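Lin0012 protein (Listeria innocua, PDB 3K17) is probably a phosphomevalonate kinase of the GHMP family, using ATP to phosphorylate phosphomevalonate in the mevalonate route to isopentenyl diphosphate. Local coordinates at residues Ser120-Val125 / Ala148-His152; Met141-Phe145 / Ile164-Tyr169. All coordinates share one frame; numbering follows the deposited sequence.

Contact 1 of 2, residues Ser120-Val125 / Ala148-His152; sequences SAAATV and AALSH
Ser120, in the Gly-Leu-Gly-Ser-Ser-Ala-Ala signature of GHMP kinases, meets His152 where the helix that starts in this motif crosses helix 141-156. In this family the signature loop lies against the phosphates of ATP, so the contact is consistent with a place just behind the nucleotide site. The short helical segments run closer to antiparallel than parallel, at 130°, with their axes 9.7 Å apart. A single direct hydrogen bond joins them: Ser120 OG lies 2.7 Å from His152 NE2, at the ring edge and near its plane, and either atom could be the donor. The imidazole CG is anti to the backbone N of His152 (chi1 -164°), which carries the ring across the gap. Phe77 stacks on that ring. Thr124 OG1 also lies at the ring edge, 3.8 Å from His152 CD2. One turn farther on, the Thr124 methyl CG2 packs on the backbone of Ala148, 3.6 Å from Ala148 O, and the contact becomes apolar where Val125 CG2 lies 4.3 Å from Ala148 CB. Two bonds grip the buried threonine hydroxyl. Thr124 OG1 donates to Ser120 O (2.8 Å), and it accepts from a water, at 2.9 Å, that also hydrogen-bonds to Ser151 OG.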
loop_
_atom_site.group_PDB
_atom_site.type_symbol
_atom_site.label_atom_id
_atom_site.label_comp_id
_atom_site.label_asym_id
_atom_site.label_seq_id
_atom_site.Cartn_x
_atom_site.Cartn_y
_atom_site.Cartn_z
ATOM N N SER A 120 -30.951 7.376 -1.677
ATOM C CA SER A 120 -30.248 6.315 -2.396
ATOM C C SER A 120 -31.192 5.384 -3.161
ATOM O O SER A 120 -30.915 5.000 -4.296
ATOM C CB SER A 120 -29.353 5.503 -1.435
ATOM O OG SER A 120 -30.108 4.827 -0.429
ATOM N N ALA A 121 -32.310 5.025 -2.546
ATOM C CA ALA A 121 -33.272 4.150 -3.210
ATOM C C ALA A 121 -33.883 4.861 -4.420
ATOM O O ALA A 121 -33.967 4.294 -5.510
ATOM C CB ALA A 121 -34.366 3.755 -2.236
ATOM N N ALA A 122 -34.296 6.111 -4.230
ATOM C CA ALA A 122 -34.919 6.865 -5.313
ATOM C C ALA A 122 -34.001 7.020 -6.517
ATOM O O ALA A 122 -34.440 6.922 -7.671
ATOM C CB ALA A 122 -35.368 8.228 -4.811
ATOM N N ALA A 123 -32.722 7.260 -6.257
ATOM C CA ALA A 123 -31.762 7.417 -7.341
ATOM C C ALA A 123 -31.609 6.088 -8.075
ATOM O O ALA A 123 -31.585 6.035 -9.311
ATOM C CB ALA A 123 -30.406 7.879 -6.781
ATOM N N THR A 124 -31.488 5.013 -7.308
ATOM C CA THR A 124 -31.350 3.686 -7.890
ATOM C C THR A 124 -32.556 3.383 -8.803
ATOM O O THR A 124 -32.402 2.953 -9.949
ATOM C CB THR A 124 -31.272 2.620 -6.785
ATOM O OG1 THR A 124 -30.127 2.872 -5.963
ATOM C CG2 THR A 124 -31.146 1.227 -7.389
ATOM N N VAL A 125 -33.752 3.616 -8.282
ATOM C CA VAL A 125 -34.984 3.363 -9.037
ATOM C C VAL A 125 -35.077 4.245 -10.284
ATOM O O VAL A 125 -35.578 3.803 -11.317
ATOM C CB VAL A 125 -36.233 3.575 -8.131
ATOM C CG1 VAL A 125 -37.522 3.575 -8.958
ATOM C CG2 VAL A 125 -36.297 2.455 -7.088
ATOM N N ALA A 148 -33.316 -3.173 -9.098
ATOM C CA ALA A 148 -33.076 -2.082 -8.163
ATOM C C ALA A 148 -32.738 -2.580 -6.759
ATOM O O ALA A 148 -31.876 -2.006 -6.075
ATOM C CB ALA A 148 -34.295 -1.160 -8.118
ATOM N N ALA A 149 -33.414 -3.643 -6.330
ATOM C CA ALA A 149 -33.185 -4.214 -5.006
ATOM C C ALA A 149 -31.806 -4.873 -4.885
ATOM O O ALA A 149 -31.113 -4.691 -3.878
ATOM C CB ALA A 149 -34.279 -5.229 -4.675
ATOM N N LEU A 150 -31.420 -5.651 -5.894
ATOM C CA LEU A 150 -30.110 -6.303 -5.881
ATOM C C LEU A 150 -29.032 -5.227 -5.861
ATOM O O LEU A 150 -28.071 -5.314 -5.108
ATOM C CB LEU A 150 -29.911 -7.170 -7.125
ATOM C CG LEU A 150 -30.668 -8.498 -7.211
ATOM C CD1 LEU A 150 -30.360 -9.194 -8.532
ATOM C CD2 LEU A 150 -30.259 -9.384 -6.043
ATOM N N SER A 151 -29.200 -4.216 -6.708
ATOM C CA SER A 151 -28.241 -3.120 -6.796
ATOM C C SER A 151 -28.056 -2.443 -5.444
ATOM O O SER A 151 -26.942 -2.343 -4.928
ATOM C CB SER A 151 -28.719 -2.077 -7.818
ATOM O OG SER A 151 -27.815 -0.980 -7.908
ATOM N N HIS A 152 -29.165 -1.994 -4.870
ATOM C CA HIS A 152 -29.140 -1.282 -3.608
ATOM C C HIS A 152 -28.655 -2.094 -2.409
ATOM O O HIS A 152 -27.941 -1.567 -1.559
ATOM C CB HIS A 152 -30.528 -0.697 -3.320
ATOM C CG HIS A 152 -30.533 0.354 -2.253
ATOM N ND1 HIS A 152 -30.538 0.053 -0.908
ATOM C CD2 HIS A 152 -30.515 1.706 -2.336
ATOM C CE1 HIS A 152 -30.527 1.175 -0.206
ATOM N NE2 HIS A 152 -30.511 2.192 -1.050
HETATM O O HOH W 1 -27.934 1.074 -6.287
#

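Contact 2 of 2, residues Met141-Phe145 / Ile164-Tyr169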
loop_
_atom_site.group_PDB
_atom_site.type_symbol
_atom_site.label_atom_id
_atom_site.label_comp_id
_atom_site.label_asym_id
_atom_site.label_seq_id
_atom_site.Cartn_x
_atom_site.Cartn_y
_atom_site.Cartn_z
HETATM N N MSE A 141 -42.743 -4.403 -13.848
HETATM C CA MSE A 141 -42.334 -3.572 -12.725
HETATM C C MSE A 141 -41.655 -4.414 -11.651
HETATM O O MSE A 141 -40.746 -3.942 -10.964
HETATM C CB MSE A 141 -43.528 -2.851 -12.104
HETATM C CG MSE A 141 -43.109 -1.871 -11.014
HETATM SE SE MSE A 141 -44.556 -0.782 -10.390
HETATM C CE MSE A 141 -45.012 0.063 -12.077
ATOM N N LEU A 142 -42.093 -5.661 -11.508
ATOM C CA LEU A 142 -41.508 -6.540 -10.502
ATOM C C LEU A 142 -40.062 -6.890 -10.844
ATOM O O LEU A 142 -39.224 -7.012 -9.954
ATOM C CB LEU A 142 -42.331 -7.819 -10.358
ATOM C CG LEU A 142 -41.730 -8.892 -9.452
ATOM C CD1 LEU A 142 -41.480 -8.318 -8.056
ATOM C CD2 LEU A 142 -42.680 -10.092 -9.384
ATOM N N LYS A 143 -39.769 -7.066 -12.127
ATOM C CA LYS A 143 -38.404 -7.376 -12.523
ATOM C C LYS A 143 -37.532 -6.138 -12.270
ATOM O O LYS A 143 -36.383 -6.260 -11.849
ATOM C CB LYS A 143 -38.339 -7.792 -13.998
ATOM C CG LYS A 143 -38.974 -9.151 -14.292
ATOM C CD LYS A 143 -38.803 -9.540 -15.765
ATOM C CE LYS A 143 -39.560 -10.823 -16.125
ATOM N NZ LYS A 143 -38.984 -12.047 -15.499
ATOM N N LYS A 144 -38.079 -4.953 -12.516
ATOM C CA LYS A 144 -37.331 -3.721 -12.276
ATOM C C LYS A 144 -37.055 -3.580 -10.777
ATOM O O LYS A 144 -35.982 -3.137 -10.372
ATOM C CB LYS A 144 -38.102 -2.511 -12.812
ATOM C CG LYS A 144 -38.276 -2.559 -14.327
ATOM C CD LYS A 144 -38.730 -1.238 -14.929
ATOM C CE LYS A 144 -40.170 -0.909 -14.565
ATOM N NZ LYS A 144 -40.598 0.369 -15.195
ATOM N N PHE A 145 -38.014 -3.977 -9.947
ATOM C CA PHE A 145 -37.798 -3.896 -8.513
ATOM C C PHE A 145 -36.614 -4.784 -8.145
ATOM O O PHE A 145 -35.769 -4.397 -7.344
ATOM C CB PHE A 145 -39.017 -4.377 -7.725
ATOM C CG PHE A 145 -38.708 -4.678 -6.291
ATOM C CD1 PHE A 145 -38.561 -3.647 -5.364
ATOM C CD2 PHE A 145 -38.491 -5.991 -5.877
ATOM C CE1 PHE A 145 -38.200 -3.921 -4.047
ATOM C CE2 PHE A 145 -38.129 -6.270 -4.558
ATOM C CZ PHE A 145 -37.984 -5.229 -3.643
ATOM N N ILE A 164 -36.813 0.841 -1.721
ATOM C CA ILE A 164 -36.750 0.627 -3.159
ATOM C C ILE A 164 -38.177 0.365 -3.679
ATOM O O ILE A 164 -38.585 0.908 -4.706
ATOM C CB ILE A 164 -35.858 -0.603 -3.494
ATOM C CG1 ILE A 164 -34.379 -0.268 -3.255
ATOM C CG2 ILE A 164 -36.083 -1.045 -4.921
ATOM C CD1 ILE A 164 -33.827 0.821 -4.152
ATOM N N ALA A 165 -38.931 -0.462 -2.956
ATOM C CA ALA A 165 -40.295 -0.812 -3.363
ATOM C C ALA A 165 -41.207 0.407 -3.445
ATOM O O ALA A 165 -41.924 0.603 -4.432
ATOM C CB ALA A 165 -40.884 -1.836 -2.389
ATOM N N SER A 166 -41.169 1.225 -2.398
ATOM C CA SER A 166 -41.996 2.413 -2.328
ATOM C C SER A 166 -41.681 3.401 -3.443
ATOM O O SER A 166 -42.595 3.948 -4.057
ATOM C CB SER A 166 -41.832 3.078 -0.959
ATOM O OG SER A 166 -42.587 4.272 -0.888
ATOM N N CYS A 167 -40.392 3.636 -3.708
ATOM C CA CYS A 167 -39.996 4.566 -4.768
ATOM C C CYS A 167 -40.415 4.048 -6.150
ATOM O O CYS A 167 -40.834 4.816 -7.016
ATOM C CB CYS A 167 -38.478 4.785 -4.740
ATOM S SG CYS A 167 -37.915 5.614 -3.227
HETATM N N MSE A 168 -40.307 2.740 -6.337
HETATM C CA MSE A 168 -40.663 2.101 -7.605
HETATM C C MSE A 168 -42.178 2.069 -7.871
HETATM O O MSE A 168 -42.629 2.412 -8.963
HETATM C CB MSE A 168 -40.109 0.673 -7.614
HETATM C CG MSE A 168 -40.471 -0.167 -8.828
HETATM SE SE MSE A 168 -39.584 0.441 -10.426
HETATM C CE MSE A 168 -37.814 -0.299 -10.057
ATOM N N TYR A 169 -42.945 1.671 -6.861
ATOM C CA TYR A 169 -44.401 1.533 -6.980
ATOM C C TYR A 169 -45.235 2.787 -6.756
ATOM O O TYR A 169 -46.340 2.896 -7.288
ATOM C CB TYR A 169 -44.900 0.433 -6.030
ATOM C CG TYR A 169 -44.589 -0.964 -6.506
ATOM C CD1 TYR A 169 -43.272 -1.387 -6.675
ATOM C CD2 TYR A 169 -45.613 -1.847 -6.845
ATOM C CE1 TYR A 169 -42.981 -2.652 -7.179
ATOM C CE2 TYR A 169 -45.336 -3.113 -7.347
ATOM C CZ TYR A 169 -44.023 -3.509 -7.515
ATOM O OH TYR A 169 -43.746 -4.749 -8.042
#
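Phe145 fits closely against Ile164 and Ala165 at the buried end of this contact, whereas Met141 and Tyr169 meet at its more open end. With CG anti to the backbone N (chi1 164°), the phenyl ring of Phe145 swings toward helix 162-169. Its CD1 touches Ile164 CG2 at 3.6 Å, an oblique approach, and its CE1 reaches Ala165 CB at 3.8 Å; the backbone N of Ala165 lies at the ring edge, near the ring plane. Tyr175 of strand 172-176 touches both Phe145 and Ala165. Buried Met168, refined as selenomethionine, fills the next position: bends at chi2 and chi3 fold its methyl CE against the backbone of the opposing helix at Lys144, 3.4 Å from Lys144 O and 3.5 Å from Lys144 CB. Lys144 gives its alkyl base to this packing, and its NZ hydrogen-bonds to Asn129 OD1.

The two segments run nearer antiparallel than parallel, at 143°, with axes 10.3 Å apart, and belong to the helical layer of the GHMP kinase N-terminal domain, which here packs against its mixed sheet. The interface relies on dispersion and shape, since none of the polar groups bond across it.

Toward solvent the side chains are less enclosed. Met141, also selenomethionine and itself exposed, slides past Met168 in the opposite direction, their CG atoms 3.8 Å apart. Extended chi1 and chi2 carry SE of Met141 out over the face of Tyr169, 3.7 Å from the ring centroid and only 4° off the normal, a Met-aromatic contact supplemented by a CH-pi approach of Met141 CG. On the outer side, exposed Leu142 is met mainly at its backbone, its CA lying 3.8 Å from Tyr169 OH.

In the fold
Contacts 1 and 2 share helix 141-156, which meets helix 119-135 through residues 148-152 and helix 162-169 through residues 141-145; the segments of the two contacts alternate in sequence. Their centres are 9 Å apart. Ile164 joins them directly: its CD1 lies 3.5 Å from Ala121 CA and its CG2 3.7 Å from Ala148 CB, while Val125 CG1 reaches Met168 CA. Contact 1 is the more buried, yet it covers less surface, 248 against 417 Å², and relies on a serine-histidine bond and a bridging water. Contact 2 runs from core to surface and depends on larger apolar, selenium and aromatic groups.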